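Local atomic coordinates of jacalin-type lectin domain-containing protein (Musa acuminata, PDB entry 7KMV), a protein that probably binds mannose and mannose-containing glycans as a jacalin-related lectin, the banana lectin being antiviral and mitogenic, with mitogenicity reduced in this engineered form. Residues A[26-31]-A[62-67]; A[18-23]-A[51-56]. The protein carries 1 engineered substitution. All coordinates share one frame; numbering follows the deposited sequence.

Contact 1 of 2, residues A[26-31]-A[62-67]; sequences IDSVKI and PHEIAF
F67 turns the edge of its ring to V29 CG2 and I26 O, closing one end of an antiparallel pair of strands. Its CE2 touches I26 CG2 at 3.6 Å and V29 CG2 at 3.7 Å, the isoleucine running side by side with the phenylalanine and the valine crossing it at a slant. With CG anti to its own carbonyl carbon (chi1 -58°), the F67 ring also comes beside the strand 26-31, where I26 O sits near the ring plane, 3.4 Å from CD2. F67 N in turn donates to D27 O. Further along, V29 and I65 exchange backbone hydrogen bonds in both directions, as do I31 and H63. On the face shared by V29 and I65 the two side chains meet more loosely, V29 CB lying 4.2 Å from I65 CG2; F101 packs on both. On the other face lie S28, K30, E64 and A66. K30, fully extended, runs alongside P62, CE to CB 3.7 Å, while a water accepts from K30 NZ and donates to E64 OE2, two atoms 5.1 Å apart. D27 and S28 both face T43 in a classic beta bulge, and D27 OD2 is hydrogen-bonded to T45 OG1. The pairing fixes an outermost strand of one four-stranded sheet in the jacalin-like beta-prism fold.

Contact 2 of 2, residues A[18-23]-A[51-56]; sequences WDMGPA and ETQHYG
Y55 lies across one face of the W18 indole in an offset stack, the centroids of the phenol and the six-membered ring 4.0 Å apart and their planes only 16° from parallel. W18 CE3 sits over the centre of the tyrosine ring, whereas Y55 CG falls toward the rim of the indole. The overlap continues onto the five-membered ring, where Y55 CB makes a CH-pi contact 3.8 Å from the centroid. W18 carries CG between its backbone N and carbonyl carbon (chi1 58°), a turn that swings the indole against the phenol; W18 CB lies 3.4 Å from Y55 CD1. The two rings thus join edge strands of two different sheets of the jacalin-like beta-prism, 16-19 and 49-56, without a backbone hydrogen bond between the segments; F124 and A128 also touch the W18 side chain. Beyond the stack, the M20 side chain crosses Y55 at about a right angle. Y55 OH lies 3.3 Å from M20 CA, and M20 CG is just as near Q53 OE1, at 3.3 Å. A water receives a hydrogen bond from Q53 NE2 and returns a weak one to M20 O, which R46 also grips. The chain turns here through an Asx turn, G21 N donating to D19 OD1 at 3.0 Å, while K6 and Y138 hold the same carboxylate.

After strand 6-11 the chain lays down strand 16-19, an outermost strand of the same sheet, then passes through the turn after it into strand 25-33 of a second sheet. Strand 37-46 follows, and strand 49-56 returns beside it; here contact 2 closes its loop, reaching back to 18-23 and bridging the two sheets through side chains. Only afterwards does strand 61-66 pair with 25-33, so that contact 1 closes a loop within the second sheet. The segments alternate along the sequence, and the two loops therefore cross rather than nest. Contact 1 pairs outermost strand 61-66 within its sheet, whereas contact 2 ties outermost strand 49-56, itself paired with 37-46, to the neighbouring sheet.

Contact 1 of 2, residues A[26-31]-A[62-67]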
ATOM      1  N   ILE A  26      -2.297 -18.669  -5.361  1.00 15.66           N
ATOM      2  CA  ILE A  26      -2.349 -18.899  -3.913  1.00 14.84           C
ATOM      3  C   ILE A  26      -3.569 -19.814  -3.702  1.00 19.90           C
ATOM      4  O   ILE A  26      -4.681 -19.493  -4.135  1.00 20.32           O
ATOM      5  CB  ILE A  26      -2.406 -17.576  -3.097  1.00 17.18           C
ATOM      6  CG1 ILE A  26      -1.058 -16.807  -3.218  1.00 16.78           C
ATOM      7  CG2 ILE A  26      -2.724 -17.890  -1.608  1.00 17.95           C
ATOM      8  CD1 ILE A  26      -1.129 -15.331  -2.792  1.00 23.18           C
ATOM      9  N   ASP A  27      -3.346 -20.986  -3.101  1.00 15.56           N
ATOM     10  CA  ASP A  27      -4.394 -21.992  -2.916  1.00 15.35           C
ATOM     11  C   ASP A  27      -5.189 -21.784  -1.637  1.00 20.52           C
ATOM     12  O   ASP A  27      -6.401 -21.958  -1.641  1.00 20.74           O
ATOM     13  CB  ASP A  27      -3.769 -23.391  -2.890  1.00 16.32           C
ATOM     14  CG  ASP A  27      -3.049 -23.707  -4.181  1.00 20.87           C
ATOM     15  OD1 ASP A  27      -3.690 -23.630  -5.251  1.00 24.19           O
ATOM     16  OD2 ASP A  27      -1.856 -24.006  -4.124  1.00 20.45           O
ATOM     17  N   SER A  28      -4.496 -21.469  -0.537  1.00 16.52           N
ATOM     18  CA  SER A  28      -5.145 -21.303   0.762  1.00 16.62           C
ATOM     19  C   SER A  28      -4.288 -20.482   1.726  1.00 18.47           C
ATOM     20  O   SER A  28      -3.082 -20.393   1.562  1.00 16.88           O
ATOM     21  CB  SER A  28      -5.467 -22.671   1.365  1.00 18.60           C
ATOM     22  OG  SER A  28      -4.276 -23.306   1.787  1.00 23.87           O
ATOM     23  N   VAL A  29      -4.931 -19.859   2.723  1.00 16.31           N
ATOM     24  CA  VAL A  29      -4.242 -19.070   3.739  1.00 15.14           C
ATOM     25  C   VAL A  29      -4.827 -19.501   5.079  1.00 17.54           C
ATOM     26  O   VAL A  29      -6.042 -19.682   5.185  1.00 17.26           O
ATOM     27  CB  VAL A  29      -4.384 -17.530   3.521  1.00 17.94           C
ATOM     28  CG1 VAL A  29      -3.747 -16.763   4.678  1.00 17.23           C
ATOM     29  CG2 VAL A  29      -3.742 -17.100   2.190  1.00 17.61           C
ATOM     30  N   LYS A  30      -3.958 -19.690   6.069  1.00 13.20           N
ATOM     31  CA  LYS A  30      -4.342 -20.057   7.439  1.00 13.45           C
ATOM     32  C   LYS A  30      -3.698 -19.040   8.362  1.00 18.59           C
ATOM     33  O   LYS A  30      -2.472 -18.888   8.357  1.00 18.91           O
ATOM     34  CB  LYS A  30      -3.872 -21.491   7.766  1.00 15.42           C
ATOM     35  CG  LYS A  30      -4.320 -22.024   9.123  1.00 23.58           C
ATOM     36  CD  LYS A  30      -3.755 -23.418   9.332  1.00 28.38           C
ATOM     37  CE  LYS A  30      -4.069 -23.974  10.690  1.00 40.44           C
ATOM     38  NZ  LYS A  30      -3.549 -25.360  10.850  1.00 49.49           N
ATOM     39  N   ILE A  31      -4.529 -18.290   9.117  1.00 16.28           N
ATOM     40  CA  ILE A  31      -4.005 -17.298  10.053  1.00 15.54           C
ATOM     41  C   ILE A  31      -4.296 -17.755  11.485  1.00 18.68           C
ATOM     42  O   ILE A  31      -5.423 -18.139  11.768  1.00 17.79           O
ATOM     43  CB  ILE A  31      -4.606 -15.890   9.779  1.00 17.71           C
ATOM     44  CG1 ILE A  31      -4.020 -15.298   8.469  1.00 16.74           C
ATOM     45  CG2 ILE A  31      -4.408 -14.944  10.997  1.00 17.29           C
ATOM     46  CD1 ILE A  31      -4.717 -13.943   7.980  1.00 18.49           C
ATOM     47  N   PRO A  62      -6.666 -20.897  15.028  1.00 19.15           N
ATOM     48  CA  PRO A  62      -6.537 -20.923  13.558  1.00 17.78           C
ATOM     49  C   PRO A  62      -7.811 -20.579  12.803  1.00 20.08           C
ATOM     50  O   PRO A  62      -8.913 -20.827  13.278  1.00 21.09           O
ATOM     51  CB  PRO A  62      -6.123 -22.372  13.280  1.00 19.36           C
ATOM     52  CG  PRO A  62      -6.798 -23.158  14.367  1.00 24.13           C
ATOM     53  CD  PRO A  62      -6.816 -22.267  15.583  1.00 20.18           C
ATOM     54  N   HIS A  63      -7.644 -19.988  11.613  1.00 16.80           N
ATOM     55  CA  HIS A  63      -8.710 -19.606  10.696  1.00 16.86           C
ATOM     56  C   HIS A  63      -8.142 -19.909   9.327  1.00 21.97           C
ATOM     57  O   HIS A  63      -6.959 -19.674   9.108  1.00 22.39           O
ATOM     58  CB  HIS A  63      -9.030 -18.110  10.824  1.00 18.05           C
ATOM     59  CG  HIS A  63      -9.312 -17.694  12.232  1.00 20.95           C
ATOM     60  ND1 HIS A  63     -10.587 -17.763  12.758  1.00 22.45           N
ATOM     61  CD2 HIS A  63      -8.460 -17.252  13.187  1.00 22.65           C
ATOM     62  CE1 HIS A  63     -10.479 -17.360  14.012  1.00 21.98           C
ATOM     63  NE2 HIS A  63      -9.214 -17.049  14.322  1.00 22.43           N
ATOM     64  N   GLU A  64      -8.943 -20.466   8.435  1.00 19.49           N
ATOM     65  CA  GLU A  64      -8.438 -20.876   7.131  1.00 20.63           C
ATOM     66  C   GLU A  64      -9.435 -20.590   6.023  1.00 24.96           C
ATOM     67  O   GLU A  64     -10.639 -20.616   6.255  1.00 25.23           O
ATOM     68  CB  GLU A  64      -8.140 -22.382   7.182  1.00 22.32           C
ATOM     69  CG  GLU A  64      -7.160 -22.874   6.133  1.00 37.74           C
ATOM     70  CD  GLU A  64      -6.982 -24.379   6.117  1.00 57.67           C
ATOM     71  OE1 GLU A  64      -6.795 -24.933   5.010  1.00 55.96           O
ATOM     72  OE2 GLU A  64      -7.046 -25.007   7.201  1.00 46.94           O
ATOM     73  N   ILE A  65      -8.916 -20.298   4.823  1.00 21.49           N
ATOM     74  CA  ILE A  65      -9.699 -20.047   3.622  1.00 21.60           C
ATOM     75  C   ILE A  65      -9.052 -20.810   2.462  1.00 24.88           C
ATOM     76  O   ILE A  65      -7.853 -20.674   2.238  1.00 23.03           O
ATOM     77  CB  ILE A  65      -9.896 -18.530   3.309  1.00 24.55           C
ATOM     78  CG1 ILE A  65     -10.839 -18.328   2.078  1.00 25.22           C
ATOM     79  CG2 ILE A  65      -8.555 -17.791   3.129  1.00 24.87           C
ATOM     80  CD1 ILE A  65     -11.449 -16.907   1.891  1.00 27.59           C
ATOM     81  N   ALA A  66      -9.840 -21.624   1.759  1.00 21.74           N
ATOM     82  CA  ALA A  66      -9.385 -22.344   0.575  1.00 21.85           C
ATOM     83  C   ALA A  66      -9.978 -21.590  -0.615  1.00 26.24           C
ATOM     84  O   ALA A  66     -11.205 -21.494  -0.753  1.00 26.21           O
ATOM     85  CB  ALA A  66      -9.875 -23.793   0.610  1.00 22.62           C
ATOM     86  N   PHE A  67      -9.113 -20.981  -1.426  1.00 22.91           N
ATOM     87  CA  PHE A  67      -9.559 -20.167  -2.554  1.00 22.88           C
ATOM     88  C   PHE A  67     -10.132 -20.982  -3.702  1.00 28.54           C
ATOM     89  O   PHE A  67      -9.589 -22.024  -4.074  1.00 28.00           O
ATOM     90  CB  PHE A  67      -8.448 -19.219  -3.043  1.00 24.33           C
ATOM     91  CG  PHE A  67      -7.934 -18.269  -1.987  1.00 24.89           C
ATOM     92  CD1 PHE A  67      -8.784 -17.362  -1.366  1.00 27.12           C
ATOM     93  CD2 PHE A  67      -6.600 -18.282  -1.608  1.00 26.49           C
ATOM     94  CE1 PHE A  67      -8.311 -16.504  -0.375  1.00 27.36           C
ATOM     95  CE2 PHE A  67      -6.127 -17.403  -0.632  1.00 28.39           C
ATOM     96  CZ  PHE A  67      -6.983 -16.527  -0.020  1.00 26.08           C
TER
HETATM   97  O   HOH W   1      -5.489 -26.788   8.656  1.00 34.28           O

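Contact 2 of 2, residues A[18-23]-A[51-56]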
ATOM      1  N   TRP A  18      11.529 -13.240   6.627  1.00 19.73           N
ATOM      2  CA  TRP A  18      10.941 -14.345   5.873  1.00 18.42           C
ATOM      3  C   TRP A  18      10.412 -13.819   4.569  1.00 21.48           C
ATOM      4  O   TRP A  18      10.028 -12.639   4.468  1.00 19.12           O
ATOM      5  CB  TRP A  18       9.861 -15.089   6.644  1.00 16.37           C
ATOM      6  CG  TRP A  18       8.712 -14.258   7.112  1.00 16.03           C
ATOM      7  CD1 TRP A  18       8.586 -13.666   8.332  1.00 18.76           C
ATOM      8  CD2 TRP A  18       7.445 -14.087   6.451  1.00 15.33           C
ATOM      9  NE1 TRP A  18       7.346 -13.094   8.460  1.00 17.65           N
ATOM     10  CE2 TRP A  18       6.619 -13.338   7.320  1.00 18.95           C
ATOM     11  CE3 TRP A  18       6.946 -14.447   5.189  1.00 15.56           C
ATOM     12  CZ2 TRP A  18       5.325 -12.931   6.963  1.00 17.65           C
ATOM     13  CZ3 TRP A  18       5.651 -14.094   4.857  1.00 16.10           C
ATOM     14  CH2 TRP A  18       4.852 -13.340   5.733  1.00 16.88           C
ATOM     15  N   ASP A  19      10.416 -14.682   3.560  1.00 16.82           N
ATOM     16  CA  ASP A  19      10.022 -14.277   2.220  1.00 16.16           C
ATOM     17  C   ASP A  19       9.517 -15.482   1.452  1.00 18.58           C
ATOM     18  O   ASP A  19      10.284 -16.381   1.124  1.00 18.65           O
ATOM     19  CB  ASP A  19      11.229 -13.620   1.513  1.00 17.70           C
ATOM     20  CG  ASP A  19      10.876 -12.866   0.245  1.00 21.48           C
ATOM     21  OD1 ASP A  19       9.806 -13.158  -0.346  1.00 17.10           O
ATOM     22  OD2 ASP A  19      11.652 -11.979  -0.143  1.00 31.46           O
ATOM     23  N   MET A  20       8.222 -15.479   1.157  1.00 14.43           N
ATOM     24  CA  MET A  20       7.524 -16.525   0.416  1.00 13.88           C
ATOM     25  C   MET A  20       7.918 -16.516  -1.084  1.00 17.69           C
ATOM     26  O   MET A  20       7.867 -17.560  -1.747  1.00 15.43           O
ATOM     27  CB  MET A  20       6.011 -16.263   0.534  1.00 15.26           C
ATOM     28  CG  MET A  20       5.159 -17.399   0.088  1.00 17.76           C
ATOM     29  SD  MET A  20       3.468 -16.894  -0.178  1.00 18.17           S
ATOM     30  CE  MET A  20       3.361 -17.132  -2.003  1.00 15.51           C
ATOM     31  N   GLY A  21       8.202 -15.319  -1.599  1.00 14.82           N
ATOM     32  CA  GLY A  21       8.432 -15.066  -3.017  1.00 14.43           C
ATOM     33  C   GLY A  21       7.071 -14.938  -3.696  1.00 16.46           C
ATOM     34  O   GLY A  21       6.048 -15.225  -3.065  1.00 15.38           O
ATOM     35  N   PRO A  22       6.976 -14.480  -4.968  1.00 13.41           N
ATOM     36  CA  PRO A  22       5.646 -14.403  -5.607  1.00 12.70           C
ATOM     37  C   PRO A  22       5.159 -15.761  -6.099  1.00 16.46           C
ATOM     38  O   PRO A  22       5.977 -16.627  -6.424  1.00 16.99           O
ATOM     39  CB  PRO A  22       5.885 -13.468  -6.800  1.00 14.74           C
ATOM     40  CG  PRO A  22       7.318 -13.732  -7.179  1.00 19.61           C
ATOM     41  CD  PRO A  22       8.054 -14.069  -5.893  1.00 15.73           C
ATOM     42  N   ALA A  23       3.842 -15.948  -6.186  1.00 14.68           N
ATOM     43  CA  ALA A  23       3.276 -17.196  -6.709  1.00 16.25           C
ATOM     44  C   ALA A  23       2.130 -16.872  -7.631  1.00 23.34           C
ATOM     45  O   ALA A  23       1.297 -16.024  -7.303  1.00 21.33           O
ATOM     46  CB  ALA A  23       2.795 -18.100  -5.573  1.00 16.77           C
ATOM     47  N   GLU A  51       3.245 -25.932  -2.497  1.00 17.29           N
ATOM     48  CA  GLU A  51       4.064 -25.859  -1.290  1.00 16.00           C
ATOM     49  C   GLU A  51       3.312 -25.099  -0.228  1.00 17.69           C
ATOM     50  O   GLU A  51       2.546 -24.202  -0.552  1.00 16.83           O
ATOM     51  CB  GLU A  51       5.386 -25.140  -1.604  1.00 18.00           C
ATOM     52  CG  GLU A  51       6.386 -25.009  -0.458  1.00 24.65           C
ATOM     53  CD  GLU A  51       7.733 -24.409  -0.816  1.00 43.33           C
ATOM     54  OE1 GLU A  51       8.458 -23.993   0.117  1.00 38.24           O
ATOM     55  OE2 GLU A  51       8.072 -24.361  -2.022  1.00 31.51           O
ATOM     56  N   THR A  52       3.524 -25.472   1.033  1.00 14.72           N
ATOM     57  CA  THR A  52       2.946 -24.771   2.181  1.00 12.81           C
ATOM     58  C   THR A  52       4.133 -24.201   2.971  1.00 16.83           C
ATOM     59  O   THR A  52       5.121 -24.903   3.178  1.00 17.74           O
ATOM     60  CB  THR A  52       2.110 -25.751   3.032  1.00 18.33           C
ATOM     61  OG1 THR A  52       1.009 -26.212   2.260  1.00 17.31           O
ATOM     62  CG2 THR A  52       1.565 -25.111   4.310  1.00 16.88           C
ATOM     63  N   GLN A  53       4.042 -22.944   3.420  1.00 13.45           N
ATOM     64  CA  GLN A  53       5.084 -22.311   4.238  1.00 12.94           C
ATOM     65  C   GLN A  53       4.388 -21.649   5.446  1.00 17.81           C
ATOM     66  O   GLN A  53       3.382 -20.977   5.266  1.00 16.43           O
ATOM     67  CB  GLN A  53       5.864 -21.273   3.416  1.00 14.66           C
ATOM     68  CG  GLN A  53       6.652 -21.903   2.260  1.00 20.29           C
ATOM     69  CD  GLN A  53       7.516 -20.940   1.480  1.00 59.62           C
ATOM     70  OE1 GLN A  53       7.051 -19.929   0.955  1.00 62.62           O
ATOM     71  NE2 GLN A  53       8.798 -21.242   1.358  1.00 57.91           N
ATOM     72  N   HIS A  54       4.907 -21.875   6.657  1.00 15.17           N
ATOM     73  CA  HIS A  54       4.363 -21.319   7.910  1.00 15.51           C
ATOM     74  C   HIS A  54       5.372 -20.314   8.476  1.00 18.86           C
ATOM     75  O   HIS A  54       6.556 -20.621   8.595  1.00 18.27           O
ATOM     76  CB  HIS A  54       4.125 -22.461   8.925  1.00 16.39           C
ATOM     77  CG  HIS A  54       3.599 -22.005  10.260  1.00 19.07           C
ATOM     78  ND1 HIS A  54       4.438 -21.463  11.225  1.00 20.90           N
ATOM     79  CD2 HIS A  54       2.340 -22.037  10.745  1.00 20.01           C
ATOM     80  CE1 HIS A  54       3.658 -21.190  12.262  1.00 19.59           C
ATOM     81  NE2 HIS A  54       2.387 -21.505  12.012  1.00 19.79           N
ATOM     82  N   TYR A  55       4.885 -19.131   8.857  1.00 17.28           N
ATOM     83  CA  TYR A  55       5.708 -18.061   9.414  1.00 16.87           C
ATOM     84  C   TYR A  55       5.054 -17.594  10.687  1.00 20.29           C
ATOM     85  O   TYR A  55       3.831 -17.462  10.731  1.00 18.42           O
ATOM     86  CB  TYR A  55       5.833 -16.890   8.432  1.00 18.33           C
ATOM     87  CG  TYR A  55       6.235 -17.305   7.034  1.00 20.18           C
ATOM     88  CD1 TYR A  55       7.550 -17.632   6.734  1.00 22.69           C
ATOM     89  CD2 TYR A  55       5.290 -17.399   6.016  1.00 21.62           C
ATOM     90  CE1 TYR A  55       7.925 -18.025   5.446  1.00 24.04           C
ATOM     91  CE2 TYR A  55       5.654 -17.768   4.723  1.00 22.65           C
ATOM     92  CZ  TYR A  55       6.974 -18.060   4.438  1.00 28.95           C
ATOM     93  OH  TYR A  55       7.321 -18.406   3.158  1.00 27.93           O
ATOM     94  N   GLY A  56       5.872 -17.351  11.701  1.00 17.10           N
ATOM     95  CA  GLY A  56       5.400 -16.960  13.015  1.00 16.95           C
ATOM     96  C   GLY A  56       5.403 -18.152  13.952  1.00 21.40           C
ATOM     97  O   GLY A  56       5.894 -19.229  13.595  1.00 20.69           O
TER
HETATM   98  O   HOH W   2      10.191 -19.379  -0.532  1.00 33.16           O